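Local coordinates for protein folylpolyglutamate synthase/dihydrofolate synthase (Thermotoga maritima, PDB 1O5Z) that probably uses ATP and magnesium to add glutamate to dihydropteroate and to tetrahydrofolate, making dihydrofolate and lengthening the polyglutamate tail of the folate, at residues 199-204 with 222-227; 245-250 with 337-342. All coordinates share one frame; numbering follows the deposited sequence.

Interaction 1: 199-204 with 222-227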
loop_
_atom_site.group_PDB
_atom_site.type_symbol
_atom_site.label_atom_id
_atom_site.label_comp_id
_atom_site.label_asym_id
_atom_site.label_seq_id
_atom_site.Cartn_x
_atom_site.Cartn_y
_atom_site.Cartn_z
ATOM N N GLY A 199 7.901 -7.967 15.812
ATOM C CA GLY A 199 9.317 -8.213 15.451
ATOM C C GLY A 199 10.071 -7.049 14.820
ATOM O O GLY A 199 11.307 -7.097 14.701
ATOM N N ILE A 200 9.341 -6.015 14.372
ATOM C CA ILE A 200 9.940 -4.737 13.927
ATOM C C ILE A 200 10.193 -3.736 15.052
ATOM O O ILE A 200 10.701 -2.647 14.792
ATOM C CB ILE A 200 9.083 -4.081 12.810
ATOM C CG1 ILE A 200 7.836 -3.367 13.358
ATOM C CG2 ILE A 200 8.612 -5.159 11.792
ATOM C CD1 ILE A 200 7.219 -2.402 12.300
ATOM N N ILE A 201 9.812 -4.078 16.281
ATOM C CA ILE A 201 10.191 -3.288 17.459
ATOM C C ILE A 201 11.668 -3.530 17.780
ATOM O O ILE A 201 12.084 -4.675 17.943
ATOM C CB ILE A 201 9.337 -3.611 18.702
ATOM C CG1 ILE A 201 7.861 -3.335 18.420
ATOM C CG2 ILE A 201 9.818 -2.766 19.892
ATOM C CD1 ILE A 201 6.877 -3.827 19.512
ATOM N N LYS A 202 12.422 -2.425 17.888
ATOM C CA LYS A 202 13.870 -2.451 17.994
ATOM C C LYS A 202 14.303 -1.730 19.261
ATOM O O LYS A 202 13.599 -0.841 19.758
ATOM C CB LYS A 202 14.473 -1.796 16.763
ATOM C CG LYS A 202 14.210 -2.548 15.444
ATOM C CD LYS A 202 14.857 -3.952 15.424
ATOM C CE LYS A 202 14.307 -4.809 14.308
ATOM N NZ LYS A 202 14.248 -4.104 12.984
ATOM N N GLU A 203 15.460 -2.125 19.780
ATOM C CA GLU A 203 15.939 -1.659 21.072
ATOM C C GLU A 203 15.983 -0.144 21.171
ATOM O O GLU A 203 16.636 0.512 20.394
ATOM C CB GLU A 203 17.335 -2.224 21.340
ATOM C CG GLU A 203 17.901 -1.901 22.722
ATOM C CD GLU A 203 17.268 -2.690 23.848
ATOM O OE1 GLU A 203 16.571 -3.694 23.558
ATOM O OE2 GLU A 203 17.492 -2.301 25.024
ATOM N N ARG A 204 15.264 0.401 22.137
ATOM C CA ARG A 204 15.244 1.838 22.363
ATOM C C ARG A 204 14.553 2.629 21.269
ATOM O O ARG A 204 14.393 3.816 21.407
ATOM C CB ARG A 204 16.662 2.379 22.543
ATOM C CG ARG A 204 17.333 1.807 23.733
ATOM C CD ARG A 204 17.108 2.630 24.946
ATOM N NE ARG A 204 17.460 1.899 26.151
ATOM C CZ ARG A 204 17.322 2.383 27.370
ATOM N NH1 ARG A 204 16.866 3.621 27.543
ATOM N NH2 ARG A 204 17.644 1.635 28.426
ATOM N N ASP A 222 4.481 -5.711 25.827
ATOM C CA ASP A 222 5.479 -6.611 26.371
ATOM C C ASP A 222 6.787 -6.514 25.588
ATOM O O ASP A 222 7.850 -6.418 26.185
ATOM C CB ASP A 222 4.950 -8.052 26.424
ATOM C CG ASP A 222 3.796 -8.214 27.418
ATOM O OD1 ASP A 222 3.646 -9.301 28.028
ATOM O OD2 ASP A 222 2.988 -7.295 27.678
ATOM N N VAL A 223 6.710 -6.506 24.264
ATOM C CA VAL A 223 7.937 -6.376 23.448
ATOM C C VAL A 223 8.666 -5.036 23.607
ATOM O O VAL A 223 9.875 -5.013 23.852
ATOM C CB VAL A 223 7.678 -6.660 21.973
ATOM C CG1 VAL A 223 8.959 -6.504 21.180
ATOM C CG2 VAL A 223 7.111 -8.085 21.827
ATOM N N ALA A 224 7.917 -3.941 23.503
ATOM C CA ALA A 224 8.460 -2.586 23.710
ATOM C C ALA A 224 9.044 -2.397 25.108
ATOM O O ALA A 224 10.127 -1.850 25.259
ATOM C CB ALA A 224 7.382 -1.534 23.463
ATOM N N ARG A 225 8.329 -2.837 26.130
ATOM C CA ARG A 225 8.838 -2.738 27.486
ATOM C C ARG A 225 10.162 -3.498 27.594
ATOM O O ARG A 225 11.091 -3.021 28.211
ATOM C CB ARG A 225 7.810 -3.298 28.480
ATOM C CG ARG A 225 8.260 -3.312 29.947
ATOM C CD ARG A 225 7.153 -3.715 30.970
ATOM N NE ARG A 225 6.224 -4.745 30.452
ATOM C CZ ARG A 225 4.945 -4.540 30.046
ATOM N NH1 ARG A 225 4.369 -3.339 30.087
ATOM N NH2 ARG A 225 4.228 -5.563 29.591
ATOM N N LYS A 226 10.229 -4.679 26.987
ATOM C CA LYS A 226 11.457 -5.477 26.932
ATOM C C LYS A 226 12.556 -4.776 26.175
ATOM O O LYS A 226 13.688 -4.776 26.623
ATOM C CB LYS A 226 11.222 -6.811 26.228
ATOM C CG LYS A 226 11.106 -8.003 27.143
ATOM C CD LYS A 226 10.760 -9.275 26.316
ATOM C CE LYS A 226 11.445 -10.559 26.864
ATOM N NZ LYS A 226 10.846 -11.090 28.120
ATOM N N LYS A 227 12.220 -4.213 25.007
ATOM C CA LYS A 227 13.194 -3.477 24.161
ATOM C C LYS A 227 13.514 -2.033 24.646
ATOM O O LYS A 227 14.302 -1.303 24.013
ATOM C CB LYS A 227 12.694 -3.435 22.712
ATOM C CG LYS A 227 12.503 -4.812 22.119
ATOM C CD LYS A 227 13.737 -5.347 21.433
ATOM C CE LYS A 227 13.838 -6.860 21.623
ATOM N NZ LYS A 227 14.042 -7.632 20.341
HETATM O O HOH W 1 15.799 -3.382 26.486
#
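In the nucleotide-binding (P-loop NTPase-like) middle domain of this Mur ligase relative, Ile201 and Glu203, on the loop that leads from helix 190-197 into strand 207-209, lie against Val223, Ala224 and Lys227 of the last turns of helix 214-227. Ile201 supplies the apolar part. Its CD1 meets CG1 of Val223 at 3.8 Å, and its CG2, anti to the backbone N, lies by Ala224 CA and 4.0 Å from Lys227 CG. Val223 offers CG1, the branch anti to its own N (chi1 180°), to both CB and CD1 of the isoleucine. Helix 214-227 is the crossover of the beta-alpha-beta unit between the parallel strands 207-209 and 231-233, and its last turns lie against the loop entering the first of these. Beyond Ile201, toward Arg204, the contact turns polar. Arg204 N donates to Lys227 O at 2.7 Å, a nearly straight bond with an N-H...O angle of 160°, and Glu203 CA adds a CA-H...O contact of 3.4 Å to the same oxygen. The Glu203 chain bends at chi2 (74°), bringing CD back to 3.3 Å from Lys227 O; there its carboxylate faces another acceptor. A water modelled between Glu203 OE2 and the neighbouring carbonyl Lys226 O bridges the two, though both its distances are short enough to be doubtful. Lys202 turns away from the helix, its NZ held by Val168 O and Asn166 OD1.

Interaction 2: 245-250 with 337-342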
loop_
_atom_site.group_PDB
_atom_site.type_symbol
_atom_site.label_atom_id
_atom_site.label_comp_id
_atom_site.label_asym_id
_atom_site.label_seq_id
_atom_site.Cartn_x
_atom_site.Cartn_y
_atom_site.Cartn_z
ATOM N N LEU A 245 -15.872 15.124 6.656
ATOM C CA LEU A 245 -15.529 14.313 5.527
ATOM C C LEU A 245 -16.183 14.926 4.302
ATOM O O LEU A 245 -17.356 15.209 4.297
ATOM C CB LEU A 245 -16.076 12.923 5.749
ATOM C CG LEU A 245 -15.592 12.216 7.008
ATOM C CD1 LEU A 245 -16.203 10.843 6.997
ATOM C CD2 LEU A 245 -14.073 12.083 7.068
ATOM N N LYS A 246 -15.408 15.135 3.261
ATOM C CA LYS A 246 -15.894 15.751 2.056
ATOM C C LYS A 246 -14.911 15.306 1.029
ATOM O O LYS A 246 -13.726 15.387 1.278
ATOM C CB LYS A 246 -15.816 17.262 2.202
ATOM C CG LYS A 246 -16.865 18.031 1.396
ATOM C CD LYS A 246 -16.265 18.836 0.240
ATOM C CE LYS A 246 -16.283 20.325 0.540
ATOM N NZ LYS A 246 -15.443 21.036 -0.460
ATOM N N LEU A 247 -15.399 14.835 -0.106
ATOM C CA LEU A 247 -14.531 14.295 -1.140
ATOM C C LEU A 247 -13.337 15.207 -1.372
ATOM O O LEU A 247 -13.522 16.401 -1.576
ATOM C CB LEU A 247 -15.285 14.143 -2.464
ATOM C CG LEU A 247 -15.860 12.805 -2.935
ATOM C CD1 LEU A 247 -15.961 12.873 -4.444
ATOM C CD2 LEU A 247 -15.050 11.577 -2.553
ATOM N N HIS A 248 -12.136 14.637 -1.322
ATOM C CA HIS A 248 -10.842 15.357 -1.512
ATOM C C HIS A 248 -10.554 16.496 -0.522
ATOM O O HIS A 248 -9.666 17.303 -0.736
ATOM C CB HIS A 248 -10.690 15.913 -2.943
ATOM C CG HIS A 248 -11.361 15.085 -3.993
ATOM N ND1 HIS A 248 -10.921 13.823 -4.341
ATOM C CD2 HIS A 248 -12.444 15.341 -4.770
ATOM C CE1 HIS A 248 -11.713 13.332 -5.277
ATOM N NE2 HIS A 248 -12.642 14.234 -5.558
ATOM N N GLU A 249 -11.297 16.568 0.560
ATOM C CA GLU A 249 -11.178 17.698 1.445
ATOM C C GLU A 249 -11.671 17.276 2.810
ATOM O O GLU A 249 -12.621 17.815 3.321
ATOM C CB GLU A 249 -11.954 18.869 0.875
ATOM C CG GLU A 249 -11.763 20.187 1.619
ATOM C CD GLU A 249 -12.366 21.380 0.867
ATOM O OE1 GLU A 249 -13.007 22.269 1.505
ATOM O OE2 GLU A 249 -12.211 21.423 -0.385
ATOM N N ASN A 250 -10.984 16.291 3.387
ATOM C CA ASN A 250 -11.381 15.676 4.640
ATOM C C ASN A 250 -10.614 16.288 5.781
ATOM O O ASN A 250 -9.411 16.186 5.873
ATOM C CB ASN A 250 -11.157 14.173 4.594
ATOM C CG ASN A 250 -11.931 13.515 3.461
ATOM O OD1 ASN A 250 -13.151 13.306 3.578
ATOM N ND2 ASN A 250 -11.244 13.245 2.340
ATOM N N LYS A 337 -21.340 4.883 1.134
ATOM C CA LYS A 337 -22.503 5.475 1.767
ATOM C C LYS A 337 -22.176 6.845 2.393
ATOM O O LYS A 337 -23.067 7.694 2.609
ATOM C CB LYS A 337 -23.102 4.510 2.808
ATOM C CG LYS A 337 -23.627 3.137 2.293
ATOM C CD LYS A 337 -24.849 2.657 3.162
ATOM C CE LYS A 337 -25.070 1.100 3.276
ATOM N NZ LYS A 337 -25.076 0.355 1.968
ATOM N N LEU A 338 -20.903 7.063 2.686
ATOM C CA LEU A 338 -20.482 8.307 3.299
ATOM C C LEU A 338 -20.349 9.407 2.285
ATOM O O LEU A 338 -20.736 10.526 2.529
ATOM C CB LEU A 338 -19.132 8.151 3.968
ATOM C CG LEU A 338 -19.110 7.526 5.349
ATOM C CD1 LEU A 338 -17.673 7.415 5.784
ATOM C CD2 LEU A 338 -19.933 8.341 6.358
ATOM N N TYR A 339 -19.778 9.087 1.150
ATOM C CA TYR A 339 -19.363 10.102 0.225
ATOM C C TYR A 339 -20.296 10.238 -0.967
ATOM O O TYR A 339 -20.200 11.209 -1.712
ATOM C CB TYR A 339 -17.944 9.780 -0.254
ATOM C CG TYR A 339 -16.877 10.022 0.808
ATOM C CD1 TYR A 339 -16.311 8.975 1.513
ATOM C CD2 TYR A 339 -16.424 11.302 1.096
ATOM C CE1 TYR A 339 -15.324 9.201 2.466
ATOM C CE2 TYR A 339 -15.455 11.523 2.045
ATOM C CZ TYR A 339 -14.903 10.475 2.725
ATOM O OH TYR A 339 -13.937 10.693 3.681
ATOM N N PHE A 340 -21.196 9.274 -1.161
ATOM C CA PHE A 340 -22.050 9.238 -2.369
ATOM C C PHE A 340 -23.502 9.009 -2.053
ATOM O O PHE A 340 -24.231 8.456 -2.858
ATOM C CB PHE A 340 -21.541 8.159 -3.310
ATOM C CG PHE A 340 -20.207 8.482 -3.863
ATOM C CD1 PHE A 340 -20.092 9.340 -4.954
ATOM C CD2 PHE A 340 -19.056 8.013 -3.253
ATOM C CE1 PHE A 340 -18.834 9.670 -5.473
ATOM C CE2 PHE A 340 -17.820 8.335 -3.753
ATOM C CZ PHE A 340 -17.700 9.164 -4.877
ATOM N N ASN A 341 -23.919 9.462 -0.887
ATOM C CA ASN A 341 -25.215 9.086 -0.359
ATOM C C ASN A 341 -26.394 9.289 -1.351
ATOM O O ASN A 341 -27.113 8.317 -1.723
ATOM C CB ASN A 341 -25.455 9.829 0.925
ATOM C CG ASN A 341 -26.700 9.364 1.619
ATOM O OD1 ASN A 341 -26.928 8.171 1.734
ATOM N ND2 ASN A 341 -27.513 10.300 2.092
ATOM N N GLY A 342 -26.567 10.526 -1.824
ATOM C CA GLY A 342 -27.600 10.814 -2.845
ATOM C C GLY A 342 -27.293 10.352 -4.282
ATOM O O GLY A 342 -28.146 10.444 -5.168
#
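Leu247 and Tyr339 bring the two backbones to 6.5 Å between their CA atoms, where the type II turn from Lys246 to Glu249 meets the last turn of helix 326-339. Tyr339 has the largest share of the contact. Its CB points at the turn and chi1 (-72°) sets CG anti to the carbonyl carbon; the hydroxyl at the far end of the ring donates to Asn250 OD1 at 2.7 Å. Phenol and amide meet tip to tip, their planes 88° apart, with OD1 in the plane of the ring and the hydroxyl well out of the amide plane. Lys246 N donates to the same OD1 from the opposite face, at 2.9 Å, so two bonds grip this buried oxygen while Asn250 ND2 is taken by Leu265 O and Asn268 OD1. The tyrosine hydroxyl also bonds Gly269 N. Around this polar centre lie the leucines. Leu245 crosses Tyr339 at about a right angle, its CD2 3.7 Å from OH, and its CD1 touches Leu338 CD1 at 3.9 Å. Leu247 forks: CD2 lies 3.9 Å from CD2 of the tyrosine ring, while CD1 comes to 4.1 Å from Phe340 CZ. Lys246 NZ pairs with Glu249 OE2 across the turn. The contact joins the hairpin of strands 239-244 and 250-255, in the middle domain, to the glutamate ligase domain: Leu247 and Phe340 both pack on Met317 and Ile310 of strands 316-320 and 309-313, and Leu245 rests on Ile273 of helix 271-286.

Overall arrangement
Interaction 1 closes along the chain before interaction 2 opens, and the two share no helix or strand; their centres are 39 Å apart and their nearest atoms about 26 Å. Both lie well out from the centre of the chain and are partly buried, mixing covered and exposed residues. Interaction 1 is local, tying a loop to a helix within the middle domain, whereas interaction 2 bridges that domain and the glutamate ligase domain. The chemistry follows: in 199-204 with 222-227 an apolar patch on the helix gives way to a backbone bond at its end, while in 245-250 with 337-342 a tyrosine-to-asparagine side-chain bond is flanked by leucines, with a separate leucine-phenylalanine contact beside it.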